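Local coordinates for protein beta-galactoside alpha-2,6-sialyltransferase (Photobacterium sp., PDB 2Z4T) that probably transfers sialic acid from a CMP-linked donor to galactoside acceptors such as lactose, forming alpha-2,6 linkages, at residues Arg83-Asp87 against Lys191-Asn195; Cys91-Asn95 against Ile105-Thr109. One frame throughout, in Å; residues are numbered along the deposited sequence. Where two conformers were deposited one is given.

Contact 1 (Arg83-Asp87 against Lys191-Asn195)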
loop_
_atom_site.group_PDB
_atom_site.type_symbol
_atom_site.label_atom_id
_atom_site.label_comp_id
_atom_site.label_asym_id
_atom_site.label_seq_id
_atom_site.Cartn_x
_atom_site.Cartn_y
_atom_site.Cartn_z
ATOM N N ARG A 83 21.410 25.274 3.950
ATOM C CA ARG A 83 21.577 24.247 2.938
ATOM C C ARG A 83 22.718 23.366 3.409
ATOM O O ARG A 83 23.791 23.864 3.731
ATOM C CB ARG A 83 21.932 24.870 1.597
ATOM C CG ARG A 83 20.839 25.705 1.029
ATOM C CD ARG A 83 21.133 26.116 -0.379
ATOM N NE ARG A 83 21.977 27.305 -0.449
ATOM C CZ ARG A 83 22.459 27.799 -1.588
ATOM N NH1 ARG A 83 22.183 27.206 -2.753
ATOM N NH2 ARG A 83 23.227 28.883 -1.566
ATOM N N LEU A 84 22.491 22.055 3.457
ATOM C CA LEU A 84 23.488 21.149 4.032
ATOM C C LEU A 84 23.802 19.986 3.121
ATOM O O LEU A 84 23.060 19.710 2.178
ATOM C CB LEU A 84 23.013 20.605 5.382
ATOM C CG LEU A 84 22.682 21.600 6.481
ATOM C CD1 LEU A 84 21.970 20.870 7.625
ATOM C CD2 LEU A 84 23.970 22.315 6.949
ATOM N N ASP A 85 24.915 19.313 3.420
ATOM C CA ASP A 85 25.284 18.063 2.775
ATOM C C ASP A 85 24.891 16.871 3.641
ATOM O O ASP A 85 24.661 15.789 3.120
ATOM C CB ASP A 85 26.783 18.047 2.534
ATOM C CG ASP A 85 27.228 19.142 1.582
ATOM O OD1 ASP A 85 26.554 19.353 0.550
ATOM O OD2 ASP A 85 28.252 19.798 1.869
ATOM N N ASP A 86 24.834 17.092 4.958
ATOM C CA ASP A 86 24.557 16.060 5.951
ATOM C C ASP A 86 23.719 16.658 7.056
ATOM O O ASP A 86 23.992 17.775 7.519
ATOM C CB ASP A 86 25.854 15.542 6.569
ATOM C CG ASP A 86 26.797 14.968 5.544
ATOM O OD1 ASP A 86 26.386 14.068 4.780
ATOM O OD2 ASP A 86 27.953 15.412 5.498
ATOM N N ASP A 87 22.709 15.914 7.486
ATOM C CA ASP A 87 21.860 16.303 8.595
ATOM C C ASP A 87 22.694 16.811 9.755
ATOM O O ASP A 87 23.784 16.304 10.015
ATOM C CB ASP A 87 21.004 15.116 9.048
ATOM C CG ASP A 87 20.045 14.622 7.954
ATOM O OD1 ASP A 87 19.999 15.227 6.837
ATOM O OD2 ASP A 87 19.326 13.619 8.220
ATOM N N LYS A 191 14.656 21.753 -4.375
ATOM C CA LYS A 191 15.270 21.352 -3.121
ATOM C C LYS A 191 16.777 21.181 -3.284
ATOM O O LYS A 191 17.253 20.629 -4.292
ATOM C CB LYS A 191 14.618 20.066 -2.612
ATOM C CG LYS A 191 13.137 20.247 -2.258
ATOM C CD LYS A 191 12.986 21.360 -1.243
ATOM C CE LYS A 191 11.710 21.225 -0.445
ATOM N NZ LYS A 191 10.557 21.639 -1.268
ATOM N N HIS A 192 17.554 21.637 -2.316
ATOM C CA HIS A 192 18.970 21.552 -2.603
ATOM C C HIS A 192 19.596 20.174 -2.520
ATOM O O HIS A 192 20.486 19.897 -3.332
ATOM C CB HIS A 192 19.800 22.745 -2.110
ATOM C CG HIS A 192 19.679 23.917 -3.028
ATOM N ND1 HIS A 192 20.665 24.269 -3.922
ATOM C CD2 HIS A 192 18.635 24.743 -3.276
ATOM C CE1 HIS A 192 20.253 25.297 -4.643
ATOM N NE2 HIS A 192 19.024 25.602 -4.271
ATOM N N ARG A 193 19.098 19.305 -1.643
ATOM C CA ARG A 193 19.376 17.871 -1.694
ATOM C C ARG A 193 17.991 17.239 -1.462
ATOM O O ARG A 193 17.158 17.840 -0.787
ATOM C CB ARG A 193 20.389 17.437 -0.621
ATOM C CG ARG A 193 19.940 17.766 0.810
ATOM C CD ARG A 193 20.914 17.315 1.877
ATOM N NE ARG A 193 20.537 17.883 3.175
ATOM C CZ ARG A 193 20.735 17.282 4.354
ATOM N NH1 ARG A 193 21.304 16.069 4.412
ATOM N NH2 ARG A 193 20.351 17.881 5.478
ATOM N N LEU A 194 17.744 16.058 -2.036
ATOM C CA LEU A 194 16.436 15.410 -1.958
ATOM C C LEU A 194 16.574 13.897 -1.863
ATOM O O LEU A 194 17.182 13.265 -2.740
ATOM C CB LEU A 194 15.547 15.794 -3.158
ATOM C CG LEU A 194 14.073 15.354 -3.088
ATOM C CD1 LEU A 194 13.294 16.077 -1.953
ATOM C CD2 LEU A 194 13.356 15.516 -4.439
ATOM N N ASN A 195 16.047 13.335 -0.775
ATOM C CA ASN A 195 15.861 11.895 -0.672
ATOM C C ASN A 195 14.497 11.503 -1.239
ATOM O O ASN A 195 13.471 12.082 -0.861
ATOM C CB ASN A 195 16.007 11.411 0.775
ATOM C CG ASN A 195 17.450 11.456 1.264
ATOM O OD1 ASN A 195 18.404 11.393 0.475
ATOM N ND2 ASN A 195 17.615 11.571 2.571
#

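Contact 2 (Cys91-Asn95 against Ile105-Thr109)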
loop_
_atom_site.group_PDB
_atom_site.type_symbol
_atom_site.label_atom_id
_atom_site.label_comp_id
_atom_site.label_asym_id
_atom_site.label_seq_id
_atom_site.Cartn_x
_atom_site.Cartn_y
_atom_site.Cartn_z
ATOM N N CYS A 91 21.459 24.624 17.719
ATOM C CA CYS A 91 20.956 24.999 19.040
ATOM C C CYS A 91 20.872 26.509 19.225
ATOM O O CYS A 91 21.755 27.254 18.788
ATOM C CB CYS A 91 21.878 24.483 20.128
ATOM S SG CYS A 91 22.349 22.768 20.029
ATOM N N PHE A 92 19.818 26.943 19.915
ATOM C CA PHE A 92 19.578 28.354 20.222
ATOM C C PHE A 92 19.088 28.477 21.658
ATOM O O PHE A 92 18.147 27.783 22.070
ATOM C CB PHE A 92 18.571 28.955 19.232
ATOM C CG PHE A 92 19.006 28.845 17.800
ATOM C CD1 PHE A 92 18.630 27.758 17.030
ATOM C CD2 PHE A 92 19.847 29.802 17.240
ATOM C CE1 PHE A 92 19.052 27.629 15.703
ATOM C CE2 PHE A 92 20.284 29.682 15.910
ATOM C CZ PHE A 92 19.887 28.594 15.142
ATOM N N ASP A 93 19.732 29.341 22.427
ATOM C CA ASP A 93 19.345 29.539 23.816
ATOM C C ASP A 93 18.715 30.900 23.998
ATOM O O ASP A 93 19.368 31.913 23.748
ATOM C CB ASP A 93 20.571 29.451 24.727
ATOM C CG ASP A 93 21.236 28.089 24.696
ATOM O OD1 ASP A 93 22.052 27.837 25.610
ATOM O OD2 ASP A 93 20.965 27.295 23.769
ATOM N N PHE A 94 17.465 30.926 24.453
ATOM C CA PHE A 94 16.781 32.186 24.792
ATOM C C PHE A 94 16.898 32.489 26.281
ATOM O O PHE A 94 16.656 31.610 27.112
ATOM C CB PHE A 94 15.301 32.113 24.393
ATOM C CG PHE A 94 14.444 33.228 24.959
ATOM C CD1 PHE A 94 14.301 34.430 24.275
ATOM C CD2 PHE A 94 13.740 33.057 26.160
ATOM C CE1 PHE A 94 13.494 35.461 24.798
ATOM C CE2 PHE A 94 12.937 34.086 26.680
ATOM C CZ PHE A 94 12.814 35.280 26.001
ATOM N N ASN A 95 17.261 33.725 26.616
ATOM C CA ASN A 95 17.164 34.216 28.002
ATOM C C ASN A 95 16.331 35.480 28.068
ATOM O O ASN A 95 16.498 36.375 27.242
ATOM C CB ASN A 95 18.538 34.494 28.621
ATOM C CG ASN A 95 19.247 33.230 29.084
ATOM O OD1 ASN A 95 18.961 32.697 30.155
ATOM N ND2 ASN A 95 20.192 32.745 28.269
ATOM N N ILE A 105 14.508 30.963 30.759
ATOM C CA ILE A 105 15.505 30.361 29.921
ATOM C C ILE A 105 14.802 29.309 29.104
ATOM O O ILE A 105 14.011 28.529 29.638
ATOM C CB ILE A 105 16.672 29.764 30.744
ATOM C CG1 ILE A 105 17.876 29.493 29.831
ATOM C CG2 ILE A 105 16.231 28.480 31.472
ATOM C CD1 ILE A 105 19.148 29.157 30.580
ATOM N N THR A 106 15.024 29.316 27.799
ATOM C CA THR A 106 14.539 28.207 26.991
ATOM C C THR A 106 15.569 27.729 25.964
ATOM O O THR A 106 16.147 28.527 25.231
ATOM C CB THR A 106 13.083 28.410 26.438
ATOM O OG1 THR A 106 13.005 28.029 25.054
ATOM C CG2 THR A 106 12.643 29.781 26.571
ATOM N N LYS A 107 15.812 26.420 25.975
ATOM C CA LYS A 107 16.753 25.749 25.080
ATOM C C LYS A 107 16.016 25.193 23.870
ATOM O O LYS A 107 15.076 24.416 24.026
ATOM C CB LYS A 107 17.467 24.606 25.822
ATOM C CG LYS A 107 18.216 25.037 27.094
ATOM C CD LYS A 107 19.614 25.556 26.762
ATOM C CE LYS A 107 20.259 26.331 27.912
ATOM N NZ LYS A 107 19.996 25.684 29.236
ATOM N N VAL A 108 16.451 25.585 22.674
ATOM C CA VAL A 108 15.809 25.188 21.412
ATOM C C VAL A 108 16.755 24.322 20.591
ATOM O O VAL A 108 17.901 24.676 20.395
ATOM C CB VAL A 108 15.392 26.432 20.564
ATOM C CG1 VAL A 108 14.899 26.027 19.143
ATOM C CG2 VAL A 108 14.324 27.221 21.285
ATOM N N THR A 109 16.257 23.187 20.116
ATOM C CA THR A 109 17.030 22.305 19.258
ATOM C C THR A 109 16.324 22.133 17.926
ATOM O O THR A 109 15.168 21.733 17.875
ATOM C CB THR A 109 17.245 20.931 19.905
ATOM O OG1 THR A 109 18.053 21.094 21.063
ATOM C CG2 THR A 109 17.999 20.016 18.978
#

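Contact 1 (Arg83-Asp87 against Lys191-Asn195)
An interdomain contact is made here: residues 83-87, a loop between strands 77-80 and 88-98 of the immunoglobulin-like beta-sandwich, meet residues 191-195, where the chain leaves helix 178-190 and enters strand 194-201 of the GT-B part. The nearest CA pairs, Arg83 with His192 at 6.7 Å and Asp85 with Arg193 at 7.4 Å, are too far apart for backbone pairing, so the contact depends chiefly on side chains. Arg193 loses 109 Å² to the loop, far more than any other residue. After a p chi1, its t chi2 and chi3 keep the chain extended, letting the guanidinium lie within the curve of the loop. Leu84 O is 3.2 Å from Arg193 CD, while Leu84 CB packs over a face of the guanidinium, 3.8 Å from Arg193 NH2. Arg83 and His192, with 55 and 52 Å² of their surface covered, form a second patch. The CA-to-CB bond of Arg83 points sideways, but its side chain brings CD to 4.0 Å from the centroid of the His192 ring, 20° off the normal, a CH-pi contact over the ring face. Both residues are exposed, so this patch lies at the surface. Beyond the two segments, Asp36 gives Arg193 a second salt-bridge partner, and Ala114 N donates to Asp87 OD1, tying the same carboxylate to strand 103-122. The salt bridge itself converges on one oxygen: Asp87 OD1 lies 2.9 Å from Arg193 NH1 and 3.0 Å from Arg193 NH2, both weak hydrogen bonds with N-H...acceptor angles of 128° and 125°, whereas Asp87 OD2 stays 4.9 Å from Arg193 NH1.

Contact 2 (Cys91-Asn95 against Ile105-Thr109)
Strands 91-95 and 105-109 pair as the two arms of an antiparallel beta hairpin in the immunoglobulin-like domain, their axes 4.8 Å apart at 167°. Two hydrogen-bonded pairs supply four bonds. Phe92 N donates to Val108 O (3.0 Å) and Val108 N to Phe92 O (2.8 Å); Phe94 N donates to Thr106 O (2.8 Å) and Thr106 N to Phe94 O (2.9 Å). All angles at hydrogen are 152-166°. Cys91, Asp93 and Asn95 make backbone bonds to strand 52-61 instead, and Ile105 bonds Ile26. Phe92, Phe94, Thr106 and Val108 share the buried face, where Phe94 CD2 meets Thr106 CG2 at 3.5 Å and Thr106 OG1 bonds weakly to Pro44 O. On the other face Cys91 is disulfide-bonded to Cys61. There Asp93 OD1 touches Lys107 CE at 3.3 Å, yet Lys107 NZ is 4.7 Å from Asp93 OD1. Backbone bonds, rather than a charged pair, therefore define the register, leaving one face mostly apolar and the other largely polar.

The chain runs through residues 83-87, 91-95, 105-109 and 191-195 in that order, so the hairpin of contact 2 forms within the span that contact 1 closes. Only three residues separate 83-87 from 91-95, yet the contact centres are 25 Å apart, contact 1 about 27 Å and contact 2 about 41 Å from the centre of the chain. Strand 103-122 connects them: it carries residues 105-109, pairing there with strand 88-98, and further along runs parallel to strand 194-201, which includes Leu194 and Asn195. Contact 2 thus belongs wholly to the immunoglobulin-like domain, while contact 1 lies at its junction with the GT-B part, adding a side-chain link beside this covalent connection.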